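Local coordinates for 2-hydroxychromene-2-carboxylate isomerase (Pseudomonas putida, PDB 2IMF), which catalyses the reversible, glutathione-dependent isomerization of 2-hydroxychromene-2-carboxylate to trans-o-hydroxybenzylidenepyruvate in the naphthalene catabolic pathway, at residues Q19-L24 with Y28-R33; G174-W179 with E188-R193. One frame throughout, in Å; residues are numbered along the deposited sequence.

Contact 1. Residues Q19-L24 with Y28-R33. With PO4 (phosphate ion), chain D.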
ATOM      1  N   GLN A  19      -7.071 -13.403  -7.603  1.00 14.43           N
ATOM      2  CA  GLN A  19      -6.651 -13.874  -8.955  1.00 16.94           C
ATOM      3  C   GLN A  19      -5.233 -14.440  -8.868  1.00 17.76           C
ATOM      4  O   GLN A  19      -4.954 -15.515  -9.435  1.00 17.55           O
ATOM      5  CB  GLN A  19      -6.657 -12.653  -9.922  0.70 16.12           C
ATOM      6  CG  GLN A  19      -5.962 -12.824 -11.343  0.70 19.23           C
ATOM      7  CD  GLN A  19      -6.684 -13.815 -12.217  0.70 24.21           C
ATOM      8  OE1 GLN A  19      -7.861 -14.116 -12.024  0.70 22.75           O
ATOM      9  NE2 GLN A  19      -5.977 -14.313 -13.213  0.70 23.74           N
ATOM     10  N   ARG A  20      -4.327 -13.736  -8.174  1.00 16.34           N
ATOM     11  CA  ARG A  20      -2.927 -14.155  -8.191  1.00 17.86           C
ATOM     12  C   ARG A  20      -2.809 -15.385  -7.344  1.00 17.80           C
ATOM     13  O   ARG A  20      -2.121 -16.345  -7.752  1.00 18.32           O
ATOM     14  CB  ARG A  20      -2.084 -13.019  -7.642  1.00 17.70           C
ATOM     15  CG  ARG A  20      -0.620 -13.354  -7.335  1.00 19.09           C
ATOM     16  CD  ARG A  20       0.089 -12.075  -7.467  1.00 20.14           C
ATOM     17  NE  ARG A  20       1.548 -12.137  -7.220  1.00 21.08           N
ATOM     18  CZ  ARG A  20       2.347 -11.081  -7.362  1.00 22.33           C
ATOM     19  NH1 ARG A  20       1.874  -9.857  -7.694  1.00 19.53           N
ATOM     20  NH2 ARG A  20       3.626 -11.223  -7.048  1.00 21.26           N
ATOM     21  N   LEU A  21      -3.461 -15.475  -6.183  1.00 14.49           N
ATOM     22  CA  LEU A  21      -3.435 -16.685  -5.372  1.00 16.56           C
ATOM     23  C   LEU A  21      -4.015 -17.876  -6.095  1.00 17.36           C
ATOM     24  O   LEU A  21      -3.487 -18.987  -5.938  1.00 18.58           O
ATOM     25  CB  LEU A  21      -4.141 -16.501  -4.040  1.00 14.46           C
ATOM     26  CG  LEU A  21      -3.393 -15.523  -3.137  1.00 14.15           C
ATOM     27  CD1 LEU A  21      -4.407 -15.012  -2.056  1.00 17.58           C
ATOM     28  CD2 LEU A  21      -2.213 -16.292  -2.444  1.00 15.56           C
ATOM     29  N   SER A  22      -5.081 -17.687  -6.844  1.00 16.55           N
ATOM     30  CA  SER A  22      -5.692 -18.826  -7.577  1.00 19.08           C
ATOM     31  C   SER A  22      -4.735 -19.357  -8.588  1.00 20.88           C
ATOM     32  O   SER A  22      -4.694 -20.594  -8.727  1.00 21.20           O
ATOM     33  CB  SER A  22      -6.970 -18.391  -8.222  0.33 19.46           C
ATOM     34  OG  SER A  22      -7.906 -18.356  -7.188  0.33 17.35           O
ATOM     35  N   LYS A  23      -3.985 -18.476  -9.261  1.00 23.12           N
ATOM     36  CA  LYS A  23      -2.965 -18.952 -10.223  1.00 25.44           C
ATOM     37  C   LYS A  23      -1.879 -19.718  -9.536  1.00 26.11           C
ATOM     38  O   LYS A  23      -1.359 -20.685 -10.111  1.00 27.61           O
ATOM     39  CB  LYS A  23      -2.382 -17.834 -11.068  1.00 26.48           C
ATOM     40  CG  LYS A  23      -3.390 -17.290 -12.053  1.00 29.39           C
ATOM     41  CD  LYS A  23      -2.733 -16.692 -13.256  1.00 36.47           C
ATOM     42  CE  LYS A  23      -3.785 -16.358 -14.293  1.00 40.42           C
ATOM     43  NZ  LYS A  23      -4.952 -17.327 -14.274  1.00 40.48           N
ATOM     44  N   LEU A  24      -1.510 -19.343  -8.315  1.00 24.96           N
ATOM     45  CA  LEU A  24      -0.483 -20.088  -7.595  1.00 26.39           C
ATOM     46  C   LEU A  24      -0.997 -21.435  -7.235  1.00 26.85           C
ATOM     47  O   LEU A  24      -0.265 -22.454  -7.278  1.00 28.02           O
ATOM     48  CB  LEU A  24      -0.075 -19.338  -6.317  1.00 24.08           C
ATOM     49  CG  LEU A  24       0.710 -18.041  -6.514  1.00 27.79           C
ATOM     50  CD1 LEU A  24       0.809 -17.208  -5.231  1.00 24.26           C
ATOM     51  CD2 LEU A  24       2.097 -18.238  -7.150  1.00 29.91           C
ATOM     52  N   TYR A  28       1.045 -24.176  -9.157  1.00 38.79           N
ATOM     53  CA  TYR A  28       2.065 -24.698  -8.227  1.00 38.67           C
ATOM     54  C   TYR A  28       1.515 -25.633  -7.158  1.00 37.83           C
ATOM     55  O   TYR A  28       2.270 -26.126  -6.316  1.00 37.93           O
ATOM     56  CB  TYR A  28       2.859 -23.543  -7.604  1.00 39.96           C
ATOM     57  CG  TYR A  28       3.354 -22.574  -8.651  1.00 42.42           C
ATOM     58  CD1 TYR A  28       4.172 -23.029  -9.696  1.00 46.59           C
ATOM     59  CD2 TYR A  28       2.991 -21.226  -8.637  1.00 42.43           C
ATOM     60  CE1 TYR A  28       4.612 -22.173 -10.688  1.00 46.45           C
ATOM     61  CE2 TYR A  28       3.431 -20.355  -9.625  1.00 44.94           C
ATOM     62  CZ  TYR A  28       4.252 -20.840 -10.652  1.00 45.09           C
ATOM     63  OH  TYR A  28       4.714 -20.015 -11.660  1.00 45.98           O
ATOM     64  N   GLY A  29       0.202 -25.862  -7.171  1.00 35.82           N
ATOM     65  CA  GLY A  29      -0.437 -26.672  -6.129  1.00 33.92           C
ATOM     66  C   GLY A  29      -0.463 -26.070  -4.731  1.00 33.58           C
ATOM     67  O   GLY A  29      -0.628 -26.791  -3.735  1.00 34.78           O
ATOM     68  N   LEU A  30      -0.351 -24.747  -4.634  1.00 30.84           N
ATOM     69  CA  LEU A  30      -0.472 -24.118  -3.308  1.00 29.09           C
ATOM     70  C   LEU A  30      -1.884 -24.366  -2.764  1.00 27.46           C
ATOM     71  O   LEU A  30      -2.850 -24.245  -3.511  1.00 28.06           O
ATOM     72  CB  LEU A  30      -0.208 -22.605  -3.418  1.00 28.67           C
ATOM     73  CG  LEU A  30      -0.476 -21.775  -2.152  1.00 26.64           C
ATOM     74  CD1 LEU A  30       0.554 -22.202  -1.092  1.00 28.92           C
ATOM     75  CD2 LEU A  30      -0.342 -20.296  -2.460  1.00 29.52           C
ATOM     76  N   THR A  31      -1.992 -24.689  -1.476  1.00 24.87           N
ATOM     77  CA  THR A  31      -3.288 -24.865  -0.806  1.00 25.21           C
ATOM     78  C   THR A  31      -3.722 -23.551  -0.146  1.00 22.91           C
ATOM     79  O   THR A  31      -2.996 -23.035   0.699  1.00 24.03           O
ATOM     80  CB  THR A  31      -3.192 -25.869   0.306  1.00 24.87           C
ATOM     81  OG1 THR A  31      -2.836 -27.149  -0.268  1.00 25.35           O
ATOM     82  CG2 THR A  31      -4.511 -26.032   1.058  1.00 25.35           C
ATOM     83  N   ILE A  32      -4.928 -23.083  -0.460  1.00 22.15           N
ATOM     84  CA  ILE A  32      -5.450 -21.812   0.141  1.00 21.50           C
ATOM     85  C   ILE A  32      -6.555 -22.145   1.099  1.00 20.97           C
ATOM     86  O   ILE A  32      -7.534 -22.830   0.708  1.00 22.60           O
ATOM     87  CB  ILE A  32      -6.079 -20.908  -0.928  0.50 21.06           C
ATOM     88  CG1 ILE A  32      -5.051 -20.519  -1.999  0.50 18.82           C
ATOM     89  CG2 ILE A  32      -6.663 -19.626  -0.297  0.50 20.88           C
ATOM     90  CD1 ILE A  32      -3.924 -19.675  -1.428  0.50 22.60           C
ATOM     91  N   ARG A  33      -6.476 -21.633   2.322  1.00 19.60           N
ATOM     92  CA  ARG A  33      -7.577 -21.666   3.244  1.00 19.34           C
ATOM     93  C   ARG A  33      -8.314 -20.295   3.166  1.00 18.00           C
ATOM     94  O   ARG A  33      -7.777 -19.255   3.634  1.00 16.92           O
ATOM     95  CB  ARG A  33      -7.106 -21.983   4.658  1.00 21.63           C
ATOM     96  CG  ARG A  33      -8.218 -22.025   5.645  1.00 28.97           C
ATOM     97  CD  ARG A  33      -7.721 -22.506   7.041  1.00 37.18           C
ATOM     98  NE  ARG A  33      -6.462 -23.244   6.951  1.00 43.84           N
ATOM     99  CZ  ARG A  33      -5.461 -23.184   7.839  1.00 44.56           C
ATOM    100  NH1 ARG A  33      -5.536 -22.422   8.917  1.00 47.14           N
ATOM    101  NH2 ARG A  33      -4.363 -23.880   7.640  1.00 47.10           N
TER
HETATM  102  P   PO4 D 308       4.915  -7.736  -7.989  0.75 22.60           P
HETATM  103  O1  PO4 D 308       5.780  -6.787  -8.840  0.75 28.18           O
HETATM  104  O2  PO4 D 308       5.611  -9.094  -7.909  0.75 25.33           O
HETATM  105  O3  PO4 D 308       4.496  -7.091  -6.688  0.75 28.11           O
HETATM  106  O4  PO4 D 308       3.713  -7.834  -8.861  0.75 27.90           O

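Contact 2. Residues G174-W179 with E188-R193. With GSH (glutathione), chain E.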
ATOM      1  N   GLY A 174       2.514 -19.507   8.156  1.00 18.99           N
ATOM      2  CA  GLY A 174       3.217 -19.676   9.400  1.00 20.69           C
ATOM      3  C   GLY A 174       2.844 -18.523  10.290  1.00 20.34           C
ATOM      4  O   GLY A 174       1.650 -18.214  10.449  1.00 24.36           O
ATOM      5  N   ASP A 175       3.834 -17.860  10.894  1.00 19.47           N
ATOM      6  CA  ASP A 175       3.583 -16.702  11.758  1.00 19.55           C
ATOM      7  C   ASP A 175       3.649 -15.334  11.008  1.00 20.44           C
ATOM      8  O   ASP A 175       3.638 -14.303  11.676  1.00 25.13           O
ATOM      9  CB  ASP A 175       4.572 -16.717  12.930  1.00 18.25           C
ATOM     10  CG  ASP A 175       4.308 -17.907  13.868  1.00 19.36           C
ATOM     11  OD1 ASP A 175       3.184 -17.961  14.440  1.00 21.63           O
ATOM     12  OD2 ASP A 175       5.247 -18.689  14.043  1.00 18.34           O
ATOM     13  N   GLU A 176       3.854 -15.400   9.706  1.00 17.53           N
ATOM     14  CA  GLU A 176       4.043 -14.120   8.929  1.00 15.40           C
ATOM     15  C   GLU A 176       2.724 -13.821   8.295  1.00 15.89           C
ATOM     16  O   GLU A 176       2.023 -14.664   7.695  1.00 16.01           O
ATOM     17  CB  GLU A 176       5.049 -14.280   7.820  1.00 17.02           C
ATOM     18  CG  GLU A 176       6.474 -14.256   8.416  1.00 18.76           C
ATOM     19  CD  GLU A 176       7.520 -14.387   7.362  1.00 23.50           C
ATOM     20  OE1 GLU A 176       7.596 -15.368   6.638  1.00 25.11           O
ATOM     21  OE2 GLU A 176       8.325 -13.427   7.250  1.00 28.94           O
ATOM     22  N   MET A 177       2.438 -12.546   8.413  1.00 15.13           N
ATOM     23  CA  MET A 177       1.175 -11.882   7.910  1.00 13.99           C
ATOM     24  C   MET A 177       1.584 -10.816   6.929  1.00 13.13           C
ATOM     25  O   MET A 177       2.502 -10.005   7.219  1.00 13.16           O
ATOM     26  CB  MET A 177       0.391 -11.192   9.026  1.00 12.96           C
ATOM     27  CG  MET A 177      -1.069 -10.820   8.573  1.00 16.73           C
ATOM     28  SD  MET A 177      -2.073 -10.006   9.734  0.80 12.83           S
ATOM     29  CE  MET A 177      -1.483  -8.363   9.437  1.00 17.62           C
ATOM     30  N   TRP A 178       0.968 -10.816   5.735  1.00 12.58           N
ATOM     31  CA  TRP A 178       1.093  -9.710   4.753  1.00 12.76           C
ATOM     32  C   TRP A 178      -0.274  -9.178   4.444  1.00 12.95           C
ATOM     33  O   TRP A 178      -1.209  -9.939   4.241  1.00 12.76           O
ATOM     34  CB  TRP A 178       1.787 -10.193   3.488  1.00 13.12           C
ATOM     35  CG  TRP A 178       3.204 -10.772   3.635  1.00 13.58           C
ATOM     36  CD1 TRP A 178       4.339 -10.085   3.690  1.00 14.54           C
ATOM     37  CD2 TRP A 178       3.516 -12.147   3.920  1.00 17.38           C
ATOM     38  NE1 TRP A 178       5.431 -10.966   3.900  1.00 16.19           N
ATOM     39  CE2 TRP A 178       4.916 -12.225   4.036  1.00 15.59           C
ATOM     40  CE3 TRP A 178       2.749 -13.296   4.045  1.00 15.23           C
ATOM     41  CZ2 TRP A 178       5.592 -13.422   4.295  1.00 15.95           C
ATOM     42  CZ3 TRP A 178       3.445 -14.522   4.285  1.00 18.18           C
ATOM     43  CH2 TRP A 178       4.838 -14.560   4.375  1.00 19.12           C
ATOM     44  N   TRP A 179      -0.309  -7.864   4.278  1.00 12.02           N
ATOM     45  CA  TRP A 179      -1.549  -7.212   3.893  1.00 12.53           C
ATOM     46  C   TRP A 179      -1.350  -6.535   2.563  1.00 11.72           C
ATOM     47  O   TRP A 179      -0.399  -5.755   2.403  1.00 12.16           O
ATOM     48  CB  TRP A 179      -1.919  -6.171   4.909  1.00 12.90           C
ATOM     49  CG  TRP A 179      -3.032  -5.238   4.488  1.00 11.87           C
ATOM     50  CD1 TRP A 179      -4.316  -5.539   4.202  1.00 13.93           C
ATOM     51  CD2 TRP A 179      -2.914  -3.809   4.408  1.00 13.55           C
ATOM     52  NE1 TRP A 179      -5.021  -4.370   3.920  1.00 12.25           N
ATOM     53  CE2 TRP A 179      -4.188  -3.299   4.085  1.00 13.88           C
ATOM     54  CE3 TRP A 179      -1.885  -2.910   4.690  1.00 14.87           C
ATOM     55  CZ2 TRP A 179      -4.443  -1.919   3.970  1.00 13.38           C
ATOM     56  CZ3 TRP A 179      -2.127  -1.517   4.551  1.00 16.16           C
ATOM     57  CH2 TRP A 179      -3.397  -1.051   4.200  1.00 16.39           C
ATOM     58  N   GLU A 188       5.314 -14.988  -1.875  1.00 16.20           N
ATOM     59  CA  GLU A 188       5.802 -15.911  -2.863  1.00 17.67           C
ATOM     60  C   GLU A 188       7.258 -16.175  -2.499  1.00 19.31           C
ATOM     61  O   GLU A 188       7.720 -17.339  -2.547  1.00 20.34           O
ATOM     62  CB  GLU A 188       5.617 -15.348  -4.232  1.00 17.64           C
ATOM     63  CG  GLU A 188       4.128 -15.480  -4.662  1.00 19.99           C
ATOM     64  CD  GLU A 188       3.756 -14.505  -5.756  1.00 24.22           C
ATOM     65  OE1 GLU A 188       4.623 -13.805  -6.345  1.00 23.57           O
ATOM     66  OE2 GLU A 188       2.535 -14.426  -6.075  1.00 23.61           O
ATOM     67  N   SER A 189       8.015 -15.179  -2.100  1.00 17.43           N
ATOM     68  CA  SER A 189       9.409 -15.436  -1.747  1.00 17.75           C
ATOM     69  C   SER A 189       9.511 -16.343  -0.512  1.00 18.43           C
ATOM     70  O   SER A 189      10.413 -17.278  -0.470  1.00 18.08           O
ATOM     71  CB  SER A 189      10.115 -14.114  -1.454  0.33 17.58           C
ATOM     72  OG  SER A 189      10.362 -13.426  -2.643  0.33 16.31           O
ATOM     73  N   ALA A 190       8.689 -16.189   0.480  1.00 18.09           N
ATOM     74  CA  ALA A 190       8.703 -17.041   1.650  1.00 18.75           C
ATOM     75  C   ALA A 190       8.351 -18.471   1.232  1.00 19.41           C
ATOM     76  O   ALA A 190       8.917 -19.425   1.798  1.00 20.17           O
ATOM     77  CB  ALA A 190       7.707 -16.553   2.701  1.00 18.29           C
ATOM     78  N   MET A 191       7.399 -18.646   0.328  1.00 18.17           N
ATOM     79  CA  MET A 191       7.024 -19.982  -0.096  1.00 20.56           C
ATOM     80  C   MET A 191       8.197 -20.625  -0.772  1.00 20.22           C
ATOM     81  O   MET A 191       8.453 -21.809  -0.506  1.00 19.92           O
ATOM     82  CB  MET A 191       5.744 -19.987  -0.838  0.60 20.49           C
ATOM     83  CG  MET A 191       4.583 -19.460   0.005  0.60 20.16           C
ATOM     84  SD  MET A 191       3.046 -19.748  -0.907  0.60 25.52           S
ATOM     85  CE  MET A 191       3.105 -18.411  -2.028  0.60 23.68           C
ATOM     86  N   GLY A 192       8.894 -19.889  -1.642  1.00 20.69           N
ATOM     87  CA  GLY A 192      10.066 -20.426  -2.345  1.00 20.24           C
ATOM     88  C   GLY A 192      11.116 -20.819  -1.345  1.00 20.44           C
ATOM     89  O   GLY A 192      11.718 -21.895  -1.515  1.00 20.28           O
ATOM     90  N   ARG A 193      11.400 -20.012  -0.342  1.00 18.90           N
ATOM     91  CA  ARG A 193      12.414 -20.393   0.647  1.00 21.62           C
ATOM     92  C   ARG A 193      12.038 -21.706   1.287  1.00 21.37           C
ATOM     93  O   ARG A 193      12.918 -22.547   1.523  1.00 21.66           O
ATOM     94  CB  ARG A 193      12.600 -19.281   1.699  1.00 21.16           C
ATOM     95  CG  ARG A 193      13.395 -18.062   1.166  1.00 24.85           C
ATOM     96  CD  ARG A 193      13.855 -17.047   2.233  1.00 26.14           C
ATOM     97  NE  ARG A 193      12.694 -16.425   2.918  1.00 25.99           N
ATOM     98  CZ  ARG A 193      12.044 -15.366   2.452  1.00 28.88           C
ATOM     99  NH1 ARG A 193      12.476 -14.804   1.329  1.00 29.30           N
ATOM    100  NH2 ARG A 193      10.999 -14.857   3.133  1.00 24.49           N
TER
HETATM  101  N1  GSH E 301      -1.694  -1.412  -1.037  1.00 13.02           N
HETATM  102  CA1 GSH E 301      -2.782  -2.337  -0.997  1.00 13.96           C
HETATM  103  C1  GSH E 301      -2.783  -3.400  -2.035  1.00 12.81           C
HETATM  104  O11 GSH E 301      -3.519  -4.381  -1.905  1.00 13.60           O
HETATM  105  O12 GSH E 301      -2.149  -3.008  -3.040  1.00 14.93           O
HETATM  106  CB1 GSH E 301      -4.053  -1.760  -0.384  1.00 13.48           C
HETATM  107  CG1 GSH E 301      -5.051  -2.740   0.231  1.00 12.07           C
HETATM  108  CD1 GSH E 301      -6.241  -2.003   0.779  1.00 14.80           C
HETATM  109  OE1 GSH E 301      -6.286  -0.678   0.688  1.00 16.21           O
HETATM  110  N2  GSH E 301      -7.236  -2.668   1.317  1.00 13.74           N
HETATM  111  CA2 GSH E 301      -8.345  -2.045   2.028  1.00 13.23           C
HETATM  112  C2  GSH E 301      -8.230  -2.117   3.488  1.00 13.70           C
HETATM  113  O2  GSH E 301      -7.868  -3.293   4.045  1.00 14.00           O
HETATM  114  CB2 GSH E 301      -9.658  -2.770   1.589  1.00 13.99           C
HETATM  115  SG2 GSH E 301     -10.125  -2.391  -0.144  1.00 18.83           S
HETATM  116  N3  GSH E 301      -8.433  -1.066   4.228  1.00 18.37           N
HETATM  117  CA3 GSH E 301      -8.094  -1.118   5.650  1.00 18.82           C
HETATM  118  C3  GSH E 301      -7.010  -0.100   5.922  1.00 21.68           C
HETATM  119  O31 GSH E 301      -6.569  -0.026   7.083  1.00 21.24           O
HETATM  120  O32 GSH E 301      -6.623   0.685   4.993  1.00 22.99           O
HETATM  121  O   HOH W   1      10.120 -16.294   5.893  1.00 39.96           O

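Contact 1. Residues Q19-L24 with Y28-R33
L24 packs against Y28 and L30, in the turn between helix 12-28 and strand 31-36, while L21 reaches I32 on the strand. On the buried side L21 CD2 packs on I32 CD1 at 3.9 Å, the two side chains crossing at about a right angle, and L24 CB rests against L30 CD2 at 4.0 Å. L30 reaches this point because its CG lies anti to the backbone N (chi1 172°). F5 of strand 2-7 covers L21 and I32, V3 lies on L30, and M191 of helix 184-198 packs on L24 and L30.

The outer side is the solvent side, though its one apolar touch is close: Y28 lies at the surface, and L24 CD2 meets the edge of its ring, 3.5 Å from Y28 CD2. The backbone N of Y28 donates to L24 O over 2.9 Å, a bent bond (136° at the hydrogen) that arrives from above the carbonyl plane. G29, with positive phi, then turns the chain out of the helix.

On another flank R20, extended from CG to NE, grips a phosphate, probably from the crystallisation liquor, at the edge of its guanidinium: R20 NH1 to phosphate O4 and R20 NH2 to phosphate O2, each 3.0 Å. R20 NE forms a salt bridge with E188, and NH1 also bonds Y74 OH. A leucine here would probably leave the E188 carboxylate without its charged mate and the phosphate without this two-pronged grip.

The arrangement is the helix-to-strand half of the beta-alpha-beta unit formed by strand 2-7, helix 12-28 and strand 31-36, as found at the start of the thioredoxin fold.

Contact 2. Residues G174-W179 with E188-R193
A190 turns its CB toward the strand, and this methyl sits 3.9 Å from W178 CH2, the closest approach between residues 174-179 and 188-193. The methyl approaches the ring obliquely, near the far end of its six-membered part. E176 OE1 comes within 4.1 Å of A190 CB, its chain extended beyond CG.

No direct hydrogen bond crosses. Instead, one water donates to E176 OE1 at 2.8 Å and accepts from R193 NH2 at 3.2 Å, lying in the plane of the guanidinium at its edge. The charged atoms E176 OE1 and R193 NH2, 4.9 Å apart, do not touch; the water bridges them. R193 folds back along its own helix, with one guanidinium face over A190 CA and S189 O.

At the other end of the strand W179 donates a hydrogen bond from NE1 to glutathione O2, 3.0 Å away, its indole carried there with CG anti to the backbone N (chi1 168°). F166 meets W179 edge-to-face.

Strand 176-179 is outermost in the sheet of its chain, beside strand 170-173; M186 and L187 of helix 184-198 also pack on W178, while R69 and Y62 of the second subunit bond the strand's backbone.

Contact 1 closes before contact 2 opens along the chain, and their centres lie 13 Å apart on the same side of the chain's centre. Both reach the one mixed sheet, at its two ends: 31-36 and 176-179 are its outermost strands, with 2-7 and 170-173 between them. Helices 12-28 and 184-198 meet through the R20 NE to E188 OE2 salt bridge, 2.7 Å long, and L24 on M191; L30, in the loop after the first helix, also packs on M191. The early beta-alpha-beta unit and the C-terminal hairpin and helix thus form one thioredoxin-like body, with the glutathione-binding W179 on its far edge strand.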